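Side-chain contacts in 5-nitroimidazole antibiotic resistance protein (Bacteroides thetaiotaomicron, PDB 2FG9), which binds flavin-adenine dinucleotide and is probably a flavin-dependent oxidoreductase that confers resistance to 5-nitroimidazole antibiotics: residues F59-N63 with D64-L68; K129-A132 with L133-M137. All coordinates share one frame; numbering follows the deposited sequence.

Contact 1. Residues F59-N63 with D64-L68; sequences FGYEN and DTLYL
Asp64 meets Tyr61 at the tip of a beta hairpin whose type I' turn runs from Glu62 to Thr65. Tyr61 OH lies 3.5 Å from Asp64 CA. Their polar ends have other partners: Tyr61 OH is hydrogen-bonded to Glu32, and the Asp64 carboxylate forms a salt bridge with Lys28. Thr65 ties the turn together. Its OG1, set beside the backbone N by a chi1 of -43°, donates to Asn63 O at 2.7 Å, approaching from above the carbonyl plane. Its carbonyl oxygen accepts from Glu62 N (3.0 Å), while the return bond from Thr65 N to Glu62 O is weak. Leu66 forms the non-hydrogen-bonded pair with Tyr61. Leu66 CD2 sits at the edge of the Tyr61 ring, 3.7 Å from its CD1, and also reaches CD2 of Phe59 at 4.0 Å, so one methyl bridges both aromatic side chains. Tyr67 and Gly60 form a hydrogen-bonded pair, with two nearly equal bonds of 3.0 Å between Tyr67 N and Gly60 O and between Gly60 N and Tyr67 O. Leu68 brings CG to within 4.4 Å of Phe59 CB. Strand 156-175 continues the sheet beyond 65-68 through backbone bonds; helix 28-37 covers the side of Phe59 and Tyr61, and helix 126-138 that of Glu62 and Tyr67.

Contact 2. Residues K129-A132 with L133-M137; sequences KRHA and LDIIM
His131 and Ile135, one turn apart in the alpha-helix 126-138, meet through an off-centre CH-pi contact. The CD1 methyl of Ile135 lies 4.1 Å from the centroid of the imidazole ring, 29° off the ring normal, and leans toward the NE2 side. With CG anti to the backbone N (chi1 176°), the imidazole of His131 stands out from the helix, and the CD1 of Ile135 reaches back along the helix to meet it. Four successive i to i+4 backbone bonds join the two segments: Leu133 N donates to Lys129 O, Asp134 N to Arg130 O, Ile135 N to His131 O and Ile136 N to Ala132 O, at 2.8 to 3.2 Å. Each of these carbonyl oxygens therefore has an amide donor, and a fifth bond, from Met137 N to Leu133 O, continues the series. The charged side chains find their main partners beyond the helix. Lys129 is buried, yet its NZ is satisfied by two main-chain acceptors, Val152 O and Val155 O. The guanidinium group of Arg130 uses NH2 in a salt bridge with Asp149 and in a hydrogen bond to Tyr147 O. Asp134 OD1 is hydrogen-bonded to the hydroxyl of the same tyrosine, so Tyr147 connects to two neighbouring turns of the helix, once through its backbone and once through its side chain. Selenomethionine Met137 packs on Tyr107 of the second subunit. On the buried side, Leu133 folds back over the preceding turn, its CG 3.2 Å from Lys129 O, the carbonyl oxygen that accepts its own amide.

Contact 1 and contact 2 lie with their centres about 9 Å apart and touch directly, because helix 126-138 rests on the hairpin. Tyr67 is the main point of meeting: its CD1 packs against CB of Ala132 at 3.6 Å, and on the same side of the ring plane, at the opposite end of the ring, its CE2 meets CD1 of Ile135, also at 3.6 Å. That isoleucine methyl thus lies between the Tyr67 ring of contact 1 and the imidazole of His131. Farther along, Ile136 CD1 comes to 3.5 Å from the carbonyl carbon of Leu68. The same end approaches the cofactor, with the side chains of Leu68 and Ile136 about 5 and 6 Å, respectively, from a bound FAD.

Contact 1. Residues F59-N63 with D64-L68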
loop_
_atom_site.group_PDB
_atom_site.type_symbol
_atom_site.label_atom_id
_atom_site.label_comp_id
_atom_site.label_asym_id
_atom_site.label_seq_id
_atom_site.Cartn_x
_atom_site.Cartn_y
_atom_site.Cartn_z
ATOM N N PHE A 59 -8.347 20.458 -11.344
ATOM C CA PHE A 59 -7.905 21.798 -11.193
ATOM C C PHE A 59 -6.382 21.884 -11.192
ATOM O O PHE A 59 -5.650 20.872 -11.024
ATOM C CB PHE A 59 -8.421 22.356 -9.871
ATOM C CG PHE A 59 -7.735 21.770 -8.676
ATOM C CD1 PHE A 59 -8.180 20.597 -8.131
ATOM C CD2 PHE A 59 -6.595 22.353 -8.148
ATOM C CE1 PHE A 59 -7.533 20.027 -7.067
ATOM C CE2 PHE A 59 -5.926 21.789 -7.074
ATOM C CZ PHE A 59 -6.386 20.622 -6.549
ATOM N N GLY A 60 -5.928 23.115 -11.357
ATOM C CA GLY A 60 -4.593 23.501 -11.126
ATOM C C GLY A 60 -4.599 24.726 -10.257
ATOM O O GLY A 60 -5.590 25.467 -10.163
ATOM N N TYR A 61 -3.482 24.928 -9.582
ATOM C CA TYR A 61 -3.321 26.067 -8.705
ATOM C C TYR A 61 -1.930 26.620 -8.889
ATOM O O TYR A 61 -0.943 25.889 -8.726
ATOM C CB TYR A 61 -3.527 25.677 -7.240
ATOM C CG TYR A 61 -3.311 26.820 -6.272
ATOM C CD1 TYR A 61 -4.282 27.789 -6.073
ATOM C CD2 TYR A 61 -2.119 26.942 -5.589
ATOM C CE1 TYR A 61 -4.056 28.849 -5.212
ATOM C CE2 TYR A 61 -1.886 27.993 -4.724
ATOM C CZ TYR A 61 -2.851 28.945 -4.540
ATOM O OH TYR A 61 -2.631 29.963 -3.642
ATOM N N GLU A 62 -1.847 27.904 -9.251
ATOM C CA GLU A 62 -0.613 28.639 -9.053
ATOM C C GLU A 62 -0.849 30.122 -8.815
ATOM O O GLU A 62 -1.787 30.718 -9.351
ATOM C CB GLU A 62 0.356 28.380 -10.202
ATOM C CG GLU A 62 0.147 29.193 -11.450
ATOM C CD GLU A 62 1.315 29.057 -12.425
ATOM O OE1 GLU A 62 1.955 27.970 -12.486
ATOM O OE2 GLU A 62 1.571 30.045 -13.136
ATOM N N ASN A 63 -0.009 30.697 -7.956
ATOM C CA ASN A 63 0.004 32.147 -7.721
ATOM C C ASN A 63 -1.389 32.674 -7.437
ATOM O O ASN A 63 -1.904 33.488 -8.186
ATOM C CB ASN A 63 0.637 32.881 -8.920
ATOM C CG ASN A 63 2.128 32.546 -9.085
ATOM O OD1 ASN A 63 2.848 32.371 -8.090
ATOM N ND2 ASN A 63 2.603 32.459 -10.339
ATOM N N ASP A 64 -1.993 32.136 -6.378
ATOM C CA ASP A 64 -3.307 32.557 -5.823
ATOM C C ASP A 64 -4.447 32.497 -6.816
ATOM O O ASP A 64 -5.450 33.236 -6.712
ATOM C CB ASP A 64 -3.191 33.943 -5.248
ATOM C CG ASP A 64 -2.001 34.072 -4.351
ATOM O OD1 ASP A 64 -2.038 33.514 -3.233
ATOM O OD2 ASP A 64 -1.013 34.685 -4.778
ATOM N N THR A 65 -4.311 31.566 -7.752
ATOM C CA THR A 65 -5.257 31.421 -8.831
ATOM C C THR A 65 -5.547 29.955 -9.114
ATOM O O THR A 65 -4.616 29.119 -9.194
ATOM C CB THR A 65 -4.719 32.089 -10.060
ATOM O OG1 THR A 65 -4.151 33.342 -9.679
ATOM C CG2 THR A 65 -5.812 32.326 -11.069
ATOM N N LEU A 66 -6.839 29.646 -9.224
ATOM C CA LEU A 66 -7.290 28.312 -9.581
ATOM C C LEU A 66 -7.736 28.308 -11.027
ATOM O O LEU A 66 -8.314 29.295 -11.502
ATOM C CB LEU A 66 -8.471 27.878 -8.697
ATOM C CG LEU A 66 -8.083 27.503 -7.274
ATOM C CD1 LEU A 66 -9.325 27.427 -6.408
ATOM C CD2 LEU A 66 -7.390 26.203 -7.271
ATOM N N TYR A 67 -7.469 27.192 -11.709
ATOM C CA TYR A 67 -7.832 26.995 -13.105
ATOM C C TYR A 67 -8.593 25.685 -13.223
ATOM O O TYR A 67 -8.180 24.660 -12.674
ATOM C CB TYR A 67 -6.579 26.933 -13.991
ATOM C CG TYR A 67 -5.745 28.180 -13.926
ATOM C CD1 TYR A 67 -6.035 29.285 -14.715
ATOM C CD2 TYR A 67 -4.709 28.270 -13.024
ATOM C CE1 TYR A 67 -5.258 30.465 -14.629
ATOM C CE2 TYR A 67 -3.936 29.396 -12.939
ATOM C CZ TYR A 67 -4.218 30.499 -13.730
ATOM O OH TYR A 67 -3.393 31.581 -13.592
ATOM N N LEU A 68 -9.685 25.731 -13.957
ATOM C CA LEU A 68 -10.478 24.589 -14.252
ATOM C C LEU A 68 -10.831 24.621 -15.723
ATOM O O LEU A 68 -10.497 25.570 -16.437
ATOM C CB LEU A 68 -11.733 24.581 -13.402
ATOM C CG LEU A 68 -11.490 24.755 -11.897
ATOM C CD1 LEU A 68 -11.694 26.150 -11.506
ATOM C CD2 LEU A 68 -12.402 23.870 -11.053
#

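Contact 2. Residues K129-A132 with L133-M137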
loop_
_atom_site.group_PDB
_atom_site.type_symbol
_atom_site.label_atom_id
_atom_site.label_comp_id
_atom_site.label_asym_id
_atom_site.label_seq_id
_atom_site.Cartn_x
_atom_site.Cartn_y
_atom_site.Cartn_z
ATOM N N LYS A 129 -5.578 30.262 -22.816
ATOM C CA LYS A 129 -6.278 29.024 -22.535
ATOM C C LYS A 129 -5.304 27.852 -22.468
ATOM O O LYS A 129 -5.420 27.031 -21.582
ATOM C CB LYS A 129 -7.330 28.753 -23.597
ATOM C CG LYS A 129 -8.669 29.348 -23.336
ATOM C CD LYS A 129 -9.562 29.230 -24.553
ATOM C CE LYS A 129 -10.867 28.491 -24.270
ATOM N NZ LYS A 129 -11.703 28.330 -25.482
ATOM N N ARG A 130 -4.349 27.785 -23.398
ATOM C CA ARG A 130 -3.319 26.737 -23.388
ATOM C C ARG A 130 -2.428 26.792 -22.162
ATOM O O ARG A 130 -2.058 25.747 -21.586
ATOM C CB ARG A 130 -2.388 26.854 -24.590
ATOM C CG ARG A 130 -3.037 26.588 -25.912
ATOM C CD ARG A 130 -1.983 26.268 -26.948
ATOM N NE ARG A 130 -2.542 25.530 -28.057
ATOM C CZ ARG A 130 -3.219 26.098 -29.029
ATOM N NH1 ARG A 130 -3.409 27.409 -29.040
ATOM N NH2 ARG A 130 -3.693 25.358 -30.010
ATOM N N HIS A 131 -2.035 28.005 -21.796
ATOM C CA HIS A 131 -1.214 28.232 -20.616
ATOM C C HIS A 131 -1.906 27.674 -19.382
ATOM O O HIS A 131 -1.322 26.881 -18.629
ATOM C CB HIS A 131 -0.946 29.732 -20.437
ATOM C CG HIS A 131 -0.180 30.048 -19.192
ATOM N ND1 HIS A 131 1.094 29.564 -18.963
ATOM C CD2 HIS A 131 -0.526 30.749 -18.082
ATOM C CE1 HIS A 131 1.507 29.972 -17.775
ATOM N NE2 HIS A 131 0.549 30.703 -17.225
ATOM N N ALA A 132 -3.166 28.075 -19.208
ATOM C CA ALA A 132 -3.984 27.617 -18.110
ATOM C C ALA A 132 -4.213 26.117 -18.139
ATOM O O ALA A 132 -4.178 25.458 -17.088
ATOM C CB ALA A 132 -5.298 28.330 -18.128
ATOM N N LEU A 133 -4.473 25.575 -19.325
ATOM C CA LEU A 133 -4.653 24.136 -19.451
ATOM C C LEU A 133 -3.402 23.408 -19.000
ATOM O O LEU A 133 -3.491 22.362 -18.406
ATOM C CB LEU A 133 -5.017 23.725 -20.869
ATOM C CG LEU A 133 -6.440 24.009 -21.299
ATOM C CD1 LEU A 133 -6.564 24.125 -22.789
ATOM C CD2 LEU A 133 -7.344 22.958 -20.795
ATOM N N ASP A 134 -2.249 24.008 -19.227
ATOM C CA ASP A 134 -0.974 23.426 -18.785
ATOM C C ASP A 134 -0.856 23.384 -17.268
ATOM O O ASP A 134 -0.337 22.419 -16.719
ATOM C CB ASP A 134 0.210 24.201 -19.347
ATOM C CG ASP A 134 0.551 23.802 -20.764
ATOM O OD1 ASP A 134 -0.062 22.841 -21.302
ATOM O OD2 ASP A 134 1.454 24.446 -21.348
ATOM N N ILE A 135 -1.312 24.444 -16.612
ATOM C CA ILE A 135 -1.306 24.493 -15.151
ATOM C C ILE A 135 -2.196 23.379 -14.613
ATOM O O ILE A 135 -1.861 22.706 -13.632
ATOM C CB ILE A 135 -1.728 25.883 -14.631
ATOM C CG1 ILE A 135 -0.710 26.912 -15.092
ATOM C CG2 ILE A 135 -1.806 25.906 -13.098
ATOM C CD1 ILE A 135 -1.220 28.299 -15.083
ATOM N N ILE A 136 -3.318 23.148 -15.270
ATOM C CA ILE A 136 -4.227 22.105 -14.802
ATOM C C ILE A 136 -3.573 20.723 -14.970
ATOM O O ILE A 136 -3.614 19.912 -14.055
ATOM C CB ILE A 136 -5.584 22.104 -15.535
ATOM C CG1 ILE A 136 -6.306 23.446 -15.380
ATOM C CG2 ILE A 136 -6.454 20.952 -15.028
ATOM C CD1 ILE A 136 -7.544 23.574 -16.227
HETATM N N MSE A 137 -3.022 20.443 -16.157
HETATM C CA MSE A 137 -2.441 19.132 -16.454
HETATM C C MSE A 137 -1.235 18.850 -15.569
HETATM O O MSE A 137 -1.060 17.720 -15.119
HETATM C CB MSE A 137 -2.025 19.006 -17.932
HETATM C CG MSE A 137 -3.165 18.946 -18.963
HETATM SE SE MSE A 137 -4.759 17.956 -18.333
HETATM C CE MSE A 137 -3.932 16.174 -17.705
#